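Local coordinates for protein citrate synthase (Sulfolobus solfataricus, PDB 1O7X) that belongs to the citrate synthase family of largely helical enzymes and is found here in an assembly of two chains, at residues A132-R137 against V327-A332; G233-V238 against A285-E290; K273-L278 against S316-Y321. All blocks are in the same frame, centred on the assembly; numbering follows the deposited sequence.

Interactions 1 and 3 pack helices, or the turn leading into one, against another helix of the citrate synthase chain; interaction 2 sets a loop on a helix. The order along the chain is 132-137, 233-238, 273-278, 285-290, 316-321, 327-332, so interactions 2 and 3 alternate while interaction 1 encloses both. Centres of interactions 2 and 3 lie about 14 Å apart, and those of 1 and 3 about 17 Å; both pairs touch. Interactions 1 and 2, with centres about 24 Å apart, do not. Interaction 3 is therefore the middle member: Phe330 packs on helix 316-323 from one direction, and Tyr288 and Phe289 bring in helix 283-303, connecting the buried core to a surface turn.

Interaction 1 of 3, residues A132-R137 against V327-A332; sequences ANVYRR and VYMFTA
The Tyr135 and Tyr328 side chains cross at about a right angle, the hydroxyl of Tyr328 reaching the Tyr135 ring obliquely, with OH 3.5 Å from Tyr135 CD1; Met329 also reaches Tyr135 of helix 116-138. In the largely helical citrate synthase fold, the contact joins that helix to the turn that leads into helix 330-352. Tyr135 also meets the ring of Phe325 edge-to-face. Within 327-332, the Phe330 ring has Val327 CA above the centre of one face, and it makes an edge-to-face contact with Phe226 of helix 221-232. Met329 adds a Met-aromatic contact, its SD lying 5.4 Å from the Tyr135 ring centroid and 63° off the ring normal, an oblique approach.

No hydrogen bond crosses between the two segments, so their grip is apolar. The Tyr328 hydroxyl is not left without a polar partner, because it bonds to Glu139 OE2 just beyond 132-137, while its ring takes a cation-pi contact from Lys138. Tyr328 is thus held at both ring and hydroxyl by residues at the end of helix 116-138 and just past it.

Met329 leaves its backbone toward helix 116-138, and its chain, bent at chi2 (-68°) and again at chi3 (98°), crosses Tyr135 at about a right angle. Its CG sits 3.8 Å from Tyr135 CD1, and the sulfur comes up to the root of that side chain, SD to Tyr135 CB being 3.7 Å. Leu95 and Leu96 of helix 92-106 also pack against Val134. The last bend turns the methyl away from the tyrosine, placing Met329 CE 3.8 Å from Val134 CG1.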
loop_
_atom_site.group_PDB
_atom_site.type_symbol
_atom_site.label_atom_id
_atom_site.label_comp_id
_atom_site.label_asym_id
_atom_site.label_seq_id
_atom_site.Cartn_x
_atom_site.Cartn_y
_atom_site.Cartn_z
ATOM N N ALA A 132 3.962 19.256 6.395
ATOM C CA ALA A 132 4.073 20.717 6.323
ATOM C C ALA A 132 4.074 21.150 4.868
ATOM O O ALA A 132 3.297 22.037 4.510
ATOM C CB ALA A 132 5.300 21.162 7.096
ATOM N N ASN A 133 4.903 20.496 4.033
ATOM C CA ASN A 133 5.027 20.875 2.623
ATOM C C ASN A 133 3.931 20.461 1.682
ATOM O O ASN A 133 3.739 21.104 0.647
ATOM C CB ASN A 133 6.413 20.457 2.125
ATOM C CG ASN A 133 7.382 21.389 2.857
ATOM O OD1 ASN A 133 7.372 22.574 2.527
ATOM N ND2 ASN A 133 8.113 20.842 3.811
ATOM N N VAL A 134 3.119 19.477 2.045
ATOM C CA VAL A 134 1.957 19.136 1.205
ATOM C C VAL A 134 0.998 20.323 1.365
ATOM O O VAL A 134 0.361 20.745 0.402
ATOM C CB VAL A 134 1.292 17.835 1.641
ATOM C CG1 VAL A 134 -0.158 17.759 1.169
ATOM C CG2 VAL A 134 2.096 16.639 1.169
ATOM N N TYR A 135 0.913 20.843 2.599
ATOM C CA TYR A 135 0.125 22.021 2.856
ATOM C C TYR A 135 0.622 23.238 2.080
ATOM O O TYR A 135 -0.178 23.899 1.407
ATOM C CB TYR A 135 0.156 22.358 4.350
ATOM C CG TYR A 135 -0.492 23.680 4.679
ATOM C CD1 TYR A 135 -1.776 23.960 4.222
ATOM C CD2 TYR A 135 0.165 24.663 5.407
ATOM C CE1 TYR A 135 -2.407 25.150 4.521
ATOM C CE2 TYR A 135 -0.450 25.874 5.694
ATOM C CZ TYR A 135 -1.739 26.101 5.272
ATOM O OH TYR A 135 -2.396 27.277 5.573
ATOM N N ARG A 136 1.933 23.538 2.175
ATOM C CA ARG A 136 2.429 24.707 1.458
ATOM C C ARG A 136 2.136 24.637 -0.028
ATOM O O ARG A 136 1.726 25.619 -0.618
ATOM C CB ARG A 136 3.907 24.962 1.666
ATOM C CG ARG A 136 4.344 24.872 3.110
ATOM C CD ARG A 136 5.698 25.558 3.280
ATOM N NE ARG A 136 5.536 26.690 4.160
ATOM C CZ ARG A 136 5.473 27.980 3.902
ATOM N NH1 ARG A 136 5.577 28.428 2.662
ATOM N NH2 ARG A 136 5.290 28.809 4.923
ATOM N N ARG A 137 2.287 23.478 -0.638
ATOM C CA ARG A 137 2.101 23.292 -2.068
ATOM C C ARG A 137 0.654 23.421 -2.478
ATOM O O ARG A 137 0.384 23.761 -3.633
ATOM C CB ARG A 137 2.700 21.941 -2.452
ATOM C CG ARG A 137 1.854 21.059 -3.344
ATOM C CD ARG A 137 2.433 20.965 -4.729
ATOM N NE ARG A 137 1.444 21.227 -5.771
ATOM C CZ ARG A 137 1.622 22.199 -6.655
ATOM N NH1 ARG A 137 2.698 22.957 -6.609
ATOM N NH2 ARG A 137 0.778 22.478 -7.612
ATOM N N VAL A 327 -9.784 22.726 5.736
ATOM C CA VAL A 327 -10.443 21.447 5.837
ATOM C C VAL A 327 -9.703 20.322 5.124
ATOM O O VAL A 327 -9.697 19.174 5.596
ATOM C CB VAL A 327 -11.859 21.512 5.240
ATOM C CG1 VAL A 327 -12.561 20.186 5.504
ATOM C CG2 VAL A 327 -12.646 22.655 5.832
ATOM N N TYR A 328 -9.103 20.603 3.973
ATOM C CA TYR A 328 -8.392 19.605 3.194
ATOM C C TYR A 328 -7.183 19.069 3.931
ATOM O O TYR A 328 -6.734 17.987 3.544
ATOM C CB TYR A 328 -8.083 20.113 1.772
ATOM C CG TYR A 328 -6.972 21.120 1.646
ATOM C CD1 TYR A 328 -5.645 20.717 1.801
ATOM C CD2 TYR A 328 -7.218 22.458 1.395
ATOM C CE1 TYR A 328 -4.605 21.632 1.722
ATOM C CE2 TYR A 328 -6.191 23.376 1.284
ATOM C CZ TYR A 328 -4.883 22.959 1.446
ATOM O OH TYR A 328 -3.824 23.832 1.378
ATOM N N MET A 329 -6.607 19.662 4.948
ATOM C CA MET A 329 -5.485 19.058 5.635
ATOM C C MET A 329 -5.907 18.054 6.707
ATOM O O MET A 329 -5.033 17.287 7.127
ATOM C CB MET A 329 -4.614 20.125 6.297
ATOM C CG MET A 329 -3.638 20.851 5.362
ATOM S SD MET A 329 -2.381 19.677 4.820
ATOM C CE MET A 329 -2.972 19.187 3.250
ATOM N N PHE A 330 -7.140 17.993 7.156
ATOM C CA PHE A 330 -7.617 17.150 8.215
ATOM C C PHE A 330 -7.155 15.720 8.302
ATOM O O PHE A 330 -6.421 15.386 9.249
ATOM C CB PHE A 330 -9.156 17.249 8.304
ATOM C CG PHE A 330 -9.665 18.591 8.796
ATOM C CD1 PHE A 330 -8.851 19.691 8.968
ATOM C CD2 PHE A 330 -11.024 18.732 9.043
ATOM C CE1 PHE A 330 -9.341 20.895 9.388
ATOM C CE2 PHE A 330 -11.531 19.948 9.468
ATOM C CZ PHE A 330 -10.697 21.023 9.642
ATOM N N THR A 331 -7.462 14.826 7.387
ATOM C CA THR A 331 -6.911 13.477 7.317
ATOM C C THR A 331 -5.387 13.510 7.297
ATOM O O THR A 331 -4.759 12.592 7.833
ATOM C CB THR A 331 -7.423 12.737 6.059
ATOM O OG1 THR A 331 -8.831 12.971 5.982
ATOM C CG2 THR A 331 -7.197 11.235 6.010
ATOM N N ALA A 332 -4.760 14.510 6.690
ATOM C CA ALA A 332 -3.302 14.570 6.674
ATOM C C ALA A 332 -2.756 14.791 8.079
ATOM O O ALA A 332 -1.735 14.226 8.439
ATOM C CB ALA A 332 -2.805 15.674 5.755
#

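Interaction 2 of 3, residues G233-V238 against A285-E290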
loop_
_atom_site.group_PDB
_atom_site.type_symbol
_atom_site.label_atom_id
_atom_site.label_comp_id
_atom_site.label_asym_id
_atom_site.label_seq_id
_atom_site.Cartn_x
_atom_site.Cartn_y
_atom_site.Cartn_z
ATOM N N GLY A 233 -23.896 27.171 9.131
ATOM C CA GLY A 233 -23.475 28.549 8.973
ATOM C C GLY A 233 -23.549 29.309 10.279
ATOM O O GLY A 233 -22.531 29.705 10.848
ATOM N N ASP A 234 -24.771 29.527 10.744
ATOM C CA ASP A 234 -24.935 30.264 12.006
ATOM C C ASP A 234 -25.715 29.434 13.009
ATOM O O ASP A 234 -26.605 28.652 12.689
ATOM C CB ASP A 234 -25.492 31.631 11.645
ATOM C CG ASP A 234 -26.523 32.225 12.566
ATOM O OD1 ASP A 234 -26.133 32.641 13.677
ATOM O OD2 ASP A 234 -27.706 32.266 12.150
ATOM N N PRO A 235 -25.374 29.612 14.286
ATOM C CA PRO A 235 -25.972 28.931 15.412
ATOM C C PRO A 235 -27.479 29.019 15.541
ATOM O O PRO A 235 -28.117 28.148 16.132
ATOM C CB PRO A 235 -25.329 29.580 16.635
ATOM C CG PRO A 235 -24.020 30.084 16.132
ATOM C CD PRO A 235 -24.287 30.523 14.729
ATOM N N ASN A 236 -28.103 30.045 14.970
ATOM C CA ASN A 236 -29.534 30.242 14.997
ATOM C C ASN A 236 -30.285 29.298 14.078
ATOM O O ASN A 236 -31.521 29.242 14.169
ATOM C CB ASN A 236 -29.863 31.706 14.674
ATOM C CG ASN A 236 -29.587 32.594 15.879
ATOM O OD1 ASN A 236 -29.940 32.250 17.013
ATOM N ND2 ASN A 236 -28.941 33.727 15.623
ATOM N N ARG A 237 -29.589 28.543 13.231
ATOM C CA ARG A 237 -30.244 27.581 12.357
ATOM C C ARG A 237 -30.070 26.145 12.840
ATOM O O ARG A 237 -30.724 25.257 12.269
ATOM C CB ARG A 237 -29.726 27.714 10.933
ATOM C CG ARG A 237 -29.499 29.109 10.400
ATOM C CD ARG A 237 -30.808 29.807 10.056
ATOM N NE ARG A 237 -30.574 31.158 9.565
ATOM C CZ ARG A 237 -31.475 32.008 9.099
ATOM N NH1 ARG A 237 -32.764 31.687 9.036
ATOM N NH2 ARG A 237 -31.098 33.213 8.680
ATOM N N VAL A 238 -29.255 25.874 13.860
ATOM C CA VAL A 238 -29.070 24.501 14.330
ATOM C C VAL A 238 -30.396 23.752 14.437
ATOM O O VAL A 238 -30.575 22.764 13.716
ATOM C CB VAL A 238 -28.296 24.341 15.649
ATOM C CG1 VAL A 238 -28.331 22.904 16.151
ATOM C CG2 VAL A 238 -26.832 24.740 15.503
ATOM N N ALA A 285 -13.714 30.264 14.211
ATOM C CA ALA A 285 -13.692 29.026 14.972
ATOM C C ALA A 285 -14.848 28.926 15.968
ATOM O O ALA A 285 -15.631 27.981 15.970
ATOM C CB ALA A 285 -12.378 28.903 15.724
ATOM N N ARG A 286 -14.995 29.953 16.797
ATOM C CA ARG A 286 -16.032 30.084 17.805
ATOM C C ARG A 286 -17.417 29.934 17.199
ATOM O O ARG A 286 -18.291 29.280 17.767
ATOM C CB ARG A 286 -15.935 31.432 18.509
ATOM C CG ARG A 286 -17.074 31.826 19.437
ATOM C CD ARG A 286 -17.130 33.338 19.563
ATOM N NE ARG A 286 -18.094 33.875 20.514
ATOM C CZ ARG A 286 -18.120 35.168 20.848
ATOM N NH1 ARG A 286 -17.245 36.018 20.304
ATOM N NH2 ARG A 286 -19.007 35.626 21.727
ATOM N N ARG A 287 -17.638 30.534 16.039
ATOM C CA ARG A 287 -18.926 30.399 15.350
ATOM C C ARG A 287 -19.120 28.906 15.098
ATOM O O ARG A 287 -20.159 28.390 15.520
ATOM C CB ARG A 287 -18.940 31.245 14.094
ATOM C CG ARG A 287 -20.138 31.138 13.188
ATOM C CD ARG A 287 -20.270 32.318 12.220
ATOM N NE ARG A 287 -19.299 32.252 11.137
ATOM C CZ ARG A 287 -19.316 31.475 10.063
ATOM N NH1 ARG A 287 -20.293 30.610 9.822
ATOM N NH2 ARG A 287 -18.304 31.573 9.209
ATOM N N TYR A 288 -18.123 28.214 14.537
ATOM C CA TYR A 288 -18.258 26.785 14.281
ATOM C C TYR A 288 -18.331 25.959 15.557
ATOM O O TYR A 288 -19.096 24.994 15.623
ATOM C CB TYR A 288 -17.157 26.241 13.360
ATOM C CG TYR A 288 -17.165 26.864 11.983
ATOM C CD1 TYR A 288 -15.987 27.325 11.416
ATOM C CD2 TYR A 288 -18.343 27.004 11.269
ATOM C CE1 TYR A 288 -15.992 27.900 10.159
ATOM C CE2 TYR A 288 -18.367 27.585 10.025
ATOM C CZ TYR A 288 -17.184 28.026 9.473
ATOM O OH TYR A 288 -17.185 28.604 8.224
ATOM N N PHE A 289 -17.591 26.355 16.589
ATOM C CA PHE A 289 -17.619 25.737 17.896
ATOM C C PHE A 289 -18.995 25.894 18.550
ATOM O O PHE A 289 -19.415 25.024 19.326
ATOM C CB PHE A 289 -16.571 26.295 18.872
ATOM C CG PHE A 289 -16.554 25.495 20.155
ATOM C CD1 PHE A 289 -15.921 24.271 20.218
ATOM C CD2 PHE A 289 -17.205 25.964 21.285
ATOM C CE1 PHE A 289 -15.919 23.534 21.389
ATOM C CE2 PHE A 289 -17.204 25.234 22.457
ATOM C CZ PHE A 289 -16.559 24.015 22.518
ATOM N N GLU A 290 -19.678 26.990 18.240
ATOM C CA GLU A 290 -21.007 27.180 18.807
ATOM C C GLU A 290 -22.031 26.332 18.078
ATOM O O GLU A 290 -22.929 25.814 18.733
ATOM C CB GLU A 290 -21.379 28.646 18.841
ATOM C CG GLU A 290 -20.472 29.464 19.772
ATOM C CD GLU A 290 -20.951 30.909 19.749
ATOM O OE1 GLU A 290 -22.135 31.098 19.381
ATOM O OE2 GLU A 290 -20.132 31.774 20.105
#
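One hydrogen bond crosses this surface contact, from Arg287 NH1 to the carbonyl oxygen of Gly233, at 2.6 Å. The N-H...O angle is 146°, so the bond is moderately bent. Gly233 O lies practically in the guanidinium plane and is met at its edge, whereas NH1 is tilted 27° from the carbonyl plane of the glycine. Arg287 leaves its helix with CG anti to the backbone N, and a bend at chi3 (74°) turns the guanidinium so that its edge faces the oxygen that CG and CD also approach. Gly233, the first residue after helix 221-232 to leave helical geometry, has positive phi, as is common for glycines at helix C-termini, so the bond is made to the turn ending that helix.

Two salt bridges form within helix 283-303. Arg287 NH2 pairs with Asp284 OD1 and makes a weak hydrogen bond to Tyr288 OH; the salt bridge, with the weak bond, probably helps hold the guanidinium's rotation. A second salt bridge, Arg286 NE to Glu290 OE2 (3.0 Å), spans one turn of the helix.

Van der Waals contact is supplied by Pro235. Its CG lies 4.0 Å from Glu290 CB and 3.9 Å from Glu290 OE1, so the proline ring rests against the stem of the glutamate and one carboxylate oxygen.

The contact thereby ties the loop between helices 221-232 and 238-248 to helix 283-303 of the citrate synthase fold. Pro235 extends it to Ile291, Val238 continues it to Lys294, Leu295 and Leu298, while Phe289, elsewhere on helix 283-303, packs on helix 266-279.

Interaction 3 of 3, residues K273-L278 against S316-Y321; sequences KLALTL and SGIVFY
Val319 pushes one methyl, CG2, into the shallow hollow between Leu274 and Ala275. It lies 3.8 Å from Leu274 CB and 3.7 Å from the backbone nitrogen Ala275 N, and Ala275 CB stands 4.0 Å from it. With CG1 anti to the backbone N (chi1 172°), the other branch of Val319, CG2, is the one offered to helix 266-279. A second bump sits beside it: the branch methyl CG2 of Ile318 meets the methyl of Ala275, CB, at 3.5 Å. Ala275 CB is thus met by methyls of two successive residues of the facing helix.

The small alanine lets the backbones come near, Ala275 CA to Val319 CA measuring 5.1 Å and the axes of the two short segments passing 8.7 Å apart. They run in roughly the same direction, crossing at 29°. This is close helix-helix packing in the buried interior of the citrate synthase fold, made without any hydrogen bond between the segments.

Other helices close around the pair. Phe289 of helix 283-303 packs on Ala275, and the same helix reaches Ile318 through Ala292, while Phe226 and Phe229 of helix 221-232 also touch Ile318. Helix 167-180 is touched by Leu274, at Lys175, and by Leu278, at Glu169 and Ala172.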
loop_
_atom_site.group_PDB
_atom_site.type_symbol
_atom_site.label_atom_id
_atom_site.label_comp_id
_atom_site.label_asym_id
_atom_site.label_seq_id
_atom_site.Cartn_x
_atom_site.Cartn_y
_atom_site.Cartn_z
ATOM N N LYS A 273 -12.171 20.360 24.973
ATOM C CA LYS A 273 -11.369 21.236 25.817
ATOM C C LYS A 273 -10.372 22.013 24.959
ATOM O O LYS A 273 -10.447 23.246 24.945
ATOM C CB LYS A 273 -10.585 20.515 26.906
ATOM C CG LYS A 273 -11.376 19.722 27.917
ATOM C CD LYS A 273 -10.470 19.294 29.075
ATOM C CE LYS A 273 -10.867 17.905 29.572
ATOM N NZ LYS A 273 -10.902 17.828 31.063
ATOM N N LEU A 274 -9.494 21.330 24.222
ATOM C CA LEU A 274 -8.540 22.021 23.367
ATOM C C LEU A 274 -9.189 23.099 22.499
ATOM O O LEU A 274 -8.570 24.151 22.329
ATOM C CB LEU A 274 -7.784 21.053 22.453
ATOM C CG LEU A 274 -6.807 20.064 23.073
ATOM C CD1 LEU A 274 -6.569 18.899 22.130
ATOM C CD2 LEU A 274 -5.463 20.701 23.397
ATOM N N ALA A 275 -10.381 22.903 21.946
ATOM C CA ALA A 275 -11.030 23.898 21.111
ATOM C C ALA A 275 -11.461 25.126 21.903
ATOM O O ALA A 275 -11.349 26.258 21.414
ATOM C CB ALA A 275 -12.198 23.270 20.373
ATOM N N LEU A 276 -11.888 24.917 23.160
ATOM C CA LEU A 276 -12.270 26.029 24.019
ATOM C C LEU A 276 -11.038 26.922 24.173
ATOM O O LEU A 276 -11.121 28.140 24.068
ATOM C CB LEU A 276 -12.741 25.661 25.418
ATOM C CG LEU A 276 -14.167 25.147 25.624
ATOM C CD1 LEU A 276 -14.282 24.426 26.959
ATOM C CD2 LEU A 276 -15.206 26.249 25.561
ATOM N N THR A 277 -9.900 26.272 24.381
ATOM C CA THR A 277 -8.617 26.925 24.550
ATOM C C THR A 277 -8.194 27.860 23.444
ATOM O O THR A 277 -7.404 28.761 23.784
ATOM C CB THR A 277 -7.566 25.837 24.848
ATOM O OG1 THR A 277 -7.054 26.058 26.172
ATOM C CG2 THR A 277 -6.393 25.756 23.892
ATOM N N LEU A 278 -8.621 27.720 22.189
ATOM C CA LEU A 278 -8.142 28.631 21.156
ATOM C C LEU A 278 -9.190 29.411 20.373
ATOM O O LEU A 278 -8.803 30.239 19.524
ATOM C CB LEU A 278 -7.242 27.881 20.163
ATOM C CG LEU A 278 -6.176 26.917 20.658
ATOM C CD1 LEU A 278 -6.653 25.487 20.480
ATOM C CD2 LEU A 278 -4.842 27.105 19.956
ATOM N N SER A 316 -12.058 17.485 16.673
ATOM C CA SER A 316 -10.735 17.649 16.081
ATOM C C SER A 316 -10.668 18.650 14.948
ATOM O O SER A 316 -9.773 19.501 14.904
ATOM C CB SER A 316 -10.191 16.307 15.582
ATOM O OG SER A 316 -11.123 15.857 14.604
ATOM N N GLY A 317 -11.604 18.600 14.010
ATOM C CA GLY A 317 -11.633 19.567 12.913
ATOM C C GLY A 317 -11.543 20.977 13.490
ATOM O O GLY A 317 -10.669 21.724 13.046
ATOM N N ILE A 318 -12.361 21.318 14.489
ATOM C CA ILE A 318 -12.282 22.659 15.081
ATOM C C ILE A 318 -10.901 22.988 15.605
ATOM O O ILE A 318 -10.381 24.089 15.348
ATOM C CB ILE A 318 -13.418 22.861 16.100
ATOM C CG1 ILE A 318 -14.708 23.085 15.294
ATOM C CG2 ILE A 318 -13.190 24.023 17.055
ATOM C CD1 ILE A 318 -15.979 22.962 16.081
ATOM N N VAL A 319 -10.205 22.088 16.298
ATOM C CA VAL A 319 -8.848 22.437 16.750
ATOM C C VAL A 319 -7.955 22.771 15.559
ATOM O O VAL A 319 -7.243 23.792 15.510
ATOM C CB VAL A 319 -8.255 21.317 17.615
ATOM C CG1 VAL A 319 -6.787 21.520 17.946
ATOM C CG2 VAL A 319 -9.095 21.205 18.876
ATOM N N PHE A 320 -7.984 21.883 14.550
ATOM C CA PHE A 320 -7.125 22.061 13.372
ATOM C C PHE A 320 -7.491 23.356 12.668
ATOM O O PHE A 320 -6.577 24.087 12.312
ATOM C CB PHE A 320 -7.127 20.857 12.434
ATOM C CG PHE A 320 -6.705 19.549 13.041
ATOM C CD1 PHE A 320 -7.487 18.415 12.887
ATOM C CD2 PHE A 320 -5.519 19.449 13.752
ATOM C CE1 PHE A 320 -7.075 17.219 13.452
ATOM C CE2 PHE A 320 -5.125 18.254 14.314
ATOM C CZ PHE A 320 -5.893 17.124 14.183
ATOM N N TYR A 321 -8.787 23.618 12.500
ATOM C CA TYR A 321 -9.263 24.844 11.873
ATOM C C TYR A 321 -8.810 26.049 12.701
ATOM O O TYR A 321 -8.235 26.999 12.189
ATOM C CB TYR A 321 -10.777 24.879 11.732
ATOM C CG TYR A 321 -11.292 26.066 10.947
ATOM C CD1 TYR A 321 -11.117 26.132 9.565
ATOM C CD2 TYR A 321 -11.948 27.121 11.565
ATOM C CE1 TYR A 321 -11.576 27.208 8.832
ATOM C CE2 TYR A 321 -12.414 28.204 10.828
ATOM C CZ TYR A 321 -12.225 28.250 9.464
ATOM O OH TYR A 321 -12.687 29.314 8.729
#